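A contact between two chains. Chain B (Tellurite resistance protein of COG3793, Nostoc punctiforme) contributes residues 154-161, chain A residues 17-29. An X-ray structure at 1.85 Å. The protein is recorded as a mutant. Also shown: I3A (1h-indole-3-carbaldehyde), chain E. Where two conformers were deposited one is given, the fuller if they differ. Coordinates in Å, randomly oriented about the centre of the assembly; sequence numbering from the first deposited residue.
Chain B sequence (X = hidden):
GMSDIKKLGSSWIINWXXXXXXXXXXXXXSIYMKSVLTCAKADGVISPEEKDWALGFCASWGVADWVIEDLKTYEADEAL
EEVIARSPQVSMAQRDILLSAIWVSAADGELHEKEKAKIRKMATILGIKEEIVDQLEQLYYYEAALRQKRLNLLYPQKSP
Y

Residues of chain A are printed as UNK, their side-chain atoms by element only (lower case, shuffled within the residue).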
# COMPACT_ATOMS: atom_id res chain seq x y z
N LEU B 154 2.39 -14.95 5.94
CA LEU B 154 0.93 -15.06 5.78
C LEU B 154 0.53 -16.31 5.01
O LEU B 154 -0.45 -16.98 5.37
CB LEU B 154 0.37 -13.82 5.04
CG LEU B 154 0.50 -12.46 5.72
CD1 LEU B 154 -0.34 -11.40 4.96
CD2 LEU B 154 0.08 -12.52 7.20
N TYR B 155 1.27 -16.61 3.95
CA TYR B 155 0.91 -17.70 3.04
C TYR B 155 2.15 -18.54 2.68
O TYR B 155 2.66 -18.47 1.55
CB TYR B 155 0.20 -17.17 1.77
CG TYR B 155 -1.12 -16.49 2.09
CD1 TYR B 155 -2.25 -17.23 2.44
CD2 TYR B 155 -1.24 -15.12 2.02
CE1 TYR B 155 -3.46 -16.62 2.76
CE2 TYR B 155 -2.49 -14.47 2.33
CZ TYR B 155 -3.57 -15.24 2.73
OH TYR B 155 -4.78 -14.68 3.03
N PRO B 156 2.64 -19.31 3.65
CA PRO B 156 3.84 -20.11 3.46
C PRO B 156 3.65 -21.23 2.46
O PRO B 156 4.61 -21.68 1.86
CB PRO B 156 4.10 -20.65 4.87
CG PRO B 156 2.78 -20.66 5.53
CD PRO B 156 2.10 -19.45 5.02
N GLN B 157 2.42 -21.69 2.27
CA GLN B 157 2.16 -22.77 1.33
C GLN B 157 1.16 -22.23 0.32
O GLN B 157 1.53 -21.45 -0.56
CB GLN B 157 1.66 -24.01 2.08
CG GLN B 157 2.70 -24.64 2.97
CD GLN B 157 2.08 -25.52 4.04
OE1 GLN B 157 1.85 -26.72 3.84
NE2 GLN B 157 1.80 -24.93 5.19
N LYS B 158 -0.11 -22.58 0.45
CA LYS B 158 -1.12 -22.17 -0.51
C LYS B 158 -1.59 -20.73 -0.25
O LYS B 158 -1.61 -20.26 0.88
CB LYS B 158 -2.33 -23.10 -0.42
CG LYS B 158 -2.04 -24.58 -0.76
CD LYS B 158 -3.32 -25.46 -0.70
CE LYS B 158 -3.02 -26.92 -0.96
NZ LYS B 158 -4.03 -27.87 -0.39
N SER B 159 -1.99 -20.05 -1.31
CA SER B 159 -2.65 -18.74 -1.20
C SER B 159 -4.07 -18.86 -1.79
O SER B 159 -4.27 -19.58 -2.78
CB SER B 159 -1.86 -17.70 -1.99
OG SER B 159 -2.46 -16.43 -1.86
N PRO B 160 -5.07 -18.17 -1.21
CA PRO B 160 -6.42 -18.22 -1.76
C PRO B 160 -6.60 -17.58 -3.12
O PRO B 160 -7.46 -17.99 -3.90
CB PRO B 160 -7.26 -17.49 -0.71
CG PRO B 160 -6.34 -16.67 0.04
CD PRO B 160 -5.03 -17.38 0.04
N TYR B 161 -5.79 -16.56 -3.40
CA TYR B 161 -5.89 -15.86 -4.65
C TYR B 161 -4.48 -15.56 -5.15
O TYR B 161 -4.27 -15.04 -6.24
CB TYR B 161 -6.62 -14.57 -4.42
CG TYR B 161 -8.13 -14.65 -4.31
CD1 TYR B 161 -8.91 -14.78 -5.44
CD2 TYR B 161 -8.77 -14.50 -3.08
CE1 TYR B 161 -10.29 -14.76 -5.36
CE2 TYR B 161 -10.15 -14.48 -2.99
CZ TYR B 161 -10.91 -14.63 -4.12
OH TYR B 161 -12.30 -14.57 -4.06
OXT TYR B 161 -3.52 -15.87 -4.45
N UNK A 17 -0.39 -5.76 -1.19
CA UNK A 17 -0.58 -6.06 0.23
C UNK A 17 -0.68 -7.55 0.52
O UNK A 17 -0.33 -7.99 1.62
c UNK A 17 -1.68 -3.91 0.98
c UNK A 17 -0.83 -3.47 1.97
c UNK A 17 -2.24 -1.60 0.51
c UNK A 17 -1.85 -5.38 0.73
c UNK A 17 -1.39 -1.18 1.50
c UNK A 17 -0.68 -2.11 2.24
c UNK A 17 -2.39 -2.98 0.25
N UNK A 18 -1.23 -8.32 -0.40
CA UNK A 18 -1.54 -9.73 -0.09
C UNK A 18 -0.81 -10.76 -0.93
O UNK A 18 -0.85 -11.95 -0.59
c UNK A 18 -3.83 -8.98 0.68
c UNK A 18 -5.13 -7.03 2.19
c UNK A 18 -3.05 -9.97 -0.14
c UNK A 18 -4.44 -8.08 2.82
c UNK A 18 -3.78 -9.03 2.06
c UNK A 18 -5.18 -6.96 0.82
c UNK A 18 -4.48 -7.91 0.07
N UNK A 19 -0.15 -10.34 -2.02
CA UNK A 19 0.57 -11.25 -2.90
C UNK A 19 -0.28 -11.96 -3.94
O UNK A 19 0.21 -12.81 -4.71
N UNK A 20 -1.58 -11.63 -3.97
CA UNK A 20 -2.55 -12.33 -4.77
C UNK A 20 -2.39 -11.96 -6.23
O UNK A 20 -2.04 -10.85 -6.55
c UNK A 20 -5.51 -11.84 -2.33
c UNK A 20 -4.36 -12.37 -2.92
c UNK A 20 -3.62 -13.30 -2.20
c UNK A 20 -3.97 -11.93 -4.33
c UNK A 20 -4.00 -13.70 -0.90
c UNK A 20 -5.17 -13.17 -0.34
c UNK A 20 -5.91 -12.25 -1.05
N UNK A 21 -2.62 -12.93 -7.12
CA UNK A 21 -2.61 -12.66 -8.57
C UNK A 21 -3.98 -12.45 -9.21
O UNK A 21 -4.08 -12.28 -10.43
n UNK A 21 0.25 -12.70 -8.90
c UNK A 21 -0.41 -13.85 -8.92
o UNK A 21 0.12 -14.92 -8.66
c UNK A 21 -1.87 -13.79 -9.29
N UNK A 22 -5.03 -12.39 -8.37
CA UNK A 22 -6.41 -12.22 -8.82
C UNK A 22 -7.06 -11.30 -7.80
O UNK A 22 -6.69 -11.39 -6.64
c UNK A 22 -8.81 -15.26 -9.22
c UNK A 22 -7.03 -13.61 -8.79
n UNK A 22 -10.13 -15.48 -9.26
o UNK A 22 -7.99 -16.17 -9.03
c UNK A 22 -8.36 -13.81 -9.40
N UNK A 23 -8.00 -10.44 -8.21
CA UNK A 23 -8.72 -9.56 -7.29
C UNK A 23 -9.78 -10.45 -6.62
O UNK A 23 -10.53 -11.11 -7.34
c UNK A 23 -8.41 -7.57 -8.79
c UNK A 23 -10.18 -7.54 -7.03
c UNK A 23 -9.42 -8.42 -8.03
c UNK A 23 -9.00 -6.57 -9.80
N UNK A 24 -9.85 -10.47 -5.26
CA UNK A 24 -10.93 -11.22 -4.61
C UNK A 24 -12.31 -10.68 -4.98
O UNK A 24 -12.47 -9.47 -5.28
c UNK A 24 -8.94 -9.87 -4.26
c UNK A 24 -10.67 -11.00 -3.10
c UNK A 24 -9.20 -10.72 -3.04
N UNK A 25 -13.31 -11.56 -4.93
CA UNK A 25 -14.69 -11.15 -5.14
C UNK A 25 -15.04 -10.13 -4.07
O UNK A 25 -14.44 -10.13 -2.98
c UNK A 25 -15.64 -12.36 -5.05
c UNK A 25 -15.32 -13.41 -6.17
o UNK A 25 -15.51 -12.95 -3.78
N UNK A 26 -16.01 -9.28 -4.38
CA UNK A 26 -16.51 -8.36 -3.34
C UNK A 26 -17.01 -9.10 -2.12
O UNK A 26 -16.82 -8.62 -0.98
o UNK A 26 -16.18 -5.68 -4.51
c UNK A 26 -17.61 -7.46 -3.85
n UNK A 26 -17.66 -6.41 -6.00
c UNK A 26 -17.09 -6.43 -4.82
N UNK A 27 -17.66 -10.24 -2.34
CA UNK A 27 -18.14 -11.08 -1.25
C UNK A 27 -17.00 -11.51 -0.31
O UNK A 27 -17.11 -11.45 0.90
o UNK A 27 -19.16 -11.39 -4.58
o UNK A 27 -21.10 -10.44 -4.16
c UNK A 27 -20.14 -11.20 -3.83
c UNK A 27 -18.85 -12.29 -1.85
c UNK A 27 -20.22 -11.94 -2.48
N UNK A 28 -15.89 -11.96 -0.90
CA UNK A 28 -14.72 -12.35 -0.13
C UNK A 28 -14.06 -11.17 0.60
O UNK A 28 -13.65 -11.32 1.75
c UNK A 28 -13.94 -14.59 -1.10
c UNK A 28 -13.68 -13.07 -0.99
o UNK A 28 -14.82 -15.13 -0.38
o UNK A 28 -13.21 -15.25 -1.91
N UNK A 29 -13.98 -10.01 -0.05
CA UNK A 29 -13.45 -8.83 0.63
C UNK A 29 -14.31 -8.51 1.84
O UNK A 29 -13.79 -8.21 2.92
c UNK A 29 -13.37 -7.60 -0.32
o UNK A 29 -12.37 -7.78 -1.33
O I3A E . -10.21 -9.10 -0.10
C3' I3A E . -9.15 -8.87 0.48
C3 I3A E . -8.43 -10.02 1.07
C2 I3A E . -7.21 -9.93 1.69
N I3A E . -6.85 -11.19 2.08
C8 I3A E . -7.79 -12.10 1.75
C9 I3A E . -8.89 -11.41 1.06
C4 I3A E . -9.99 -12.12 0.56
C5 I3A E . -10.05 -13.48 0.77
C6 I3A E . -9.01 -14.16 1.42
C7 I3A E . -7.90 -13.47 1.89
O HOH W 1 -0.37 -14.42 -1.38
O HOH W 2 -0.51 -15.73 -5.53
O HOH W 3 -5.05 -16.54 -8.20
O HOH W 4 -8.82 -18.18 -6.46

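Position 17 carries one carbon and then a ring of six carbons, a phenylalanine. The end of F17(A) leads away from chain B, so it gives the contact almost nothing. Position 18 has the same atoms, with its ring face over C2 of the indole ligand; it is F18(A). Its backbone serves chain B: water 1 donates to F18(A) O at 2.6 Å and to S159(B) OG at 2.9 Å.

Position 19 has no side-chain atoms and is glycine. Phi is positive (82°) just as the chain leaves its helix, a conformation that favours glycine by itself; chain B has nothing within 5.5 Å of where a CB would stand, so the backbone, not the neighbour, explains G19(A).

Position 20 is again one carbon and a six-carbon ring, now deep in the contact. CB of Y161(B) lies over the ring face, 3.8 Å from its centroid, a CH-pi contact, and Y155(B), S159(B) and P160(B) gather obliquely around the same ring. This is F20(A); its CE1 is 3.6 Å from Y155(B) CE2, its CZ 3.7 Å from P160(B) CG.

Position 21 has two carbons, the second bearing one oxygen and one nitrogen: asparagine. N21(A) is exposed, and its main contribution is backbone, N donating to Y161(B) O at 2.8 Å. Position 22 is one carbon longer, with the same amide end, hence glutamine. Q22(A) CD lies at the edge of the Y161(B) ring, 3.8 Å from CD1, while water 3 donates to both Q22(A) OE1 (3.1 Å) and Y161(B) O (2.6 Å).

Position 23 has four carbons forked at the first, one arm two carbons long: isoleucine. The CA-to-CB bond of I23(A) points away from chain B. Position 24 closes three carbons onto its own backbone nitrogen, so it is proline. P24(A) CA sits over one face of the Y161(B) ring, 3.7 Å from its centroid, in a second CH-pi contact.

Position 25 has one carbon bearing an oxygen and a carbon: threonine. T25(A) is the N-cap, its OG1 accepting from the backbone N of position 28 at 3.1 Å, while its own N donates to Y161(B) OH at 3.3 Å. Position 26, two carbons ending in an amide, is N26(A), out of reach. Position 27, three carbons ending in two oxygens, is E27(A), also without contact. Position 28 has two carbons, the second with two oxygens: aspartate. D28(A) OD2 accepts a very short hydrogen bond, 2.4 Å, from Y161(B) OH. Position 29, one carbon and one oxygen, is S29(A), whose OG donates to the ligand aldehyde O at 2.8 Å.

The rule here is a C-terminal residue received at both ends. Backbone and water meet the carboxylate of Y161(B), F20(A) and P24(A) pack its apolar parts, and its hydroxyl accepts from T25(A) N while donating to D28(A) OD2.

Chain A 17-29: FFGFNQIPTNEDS
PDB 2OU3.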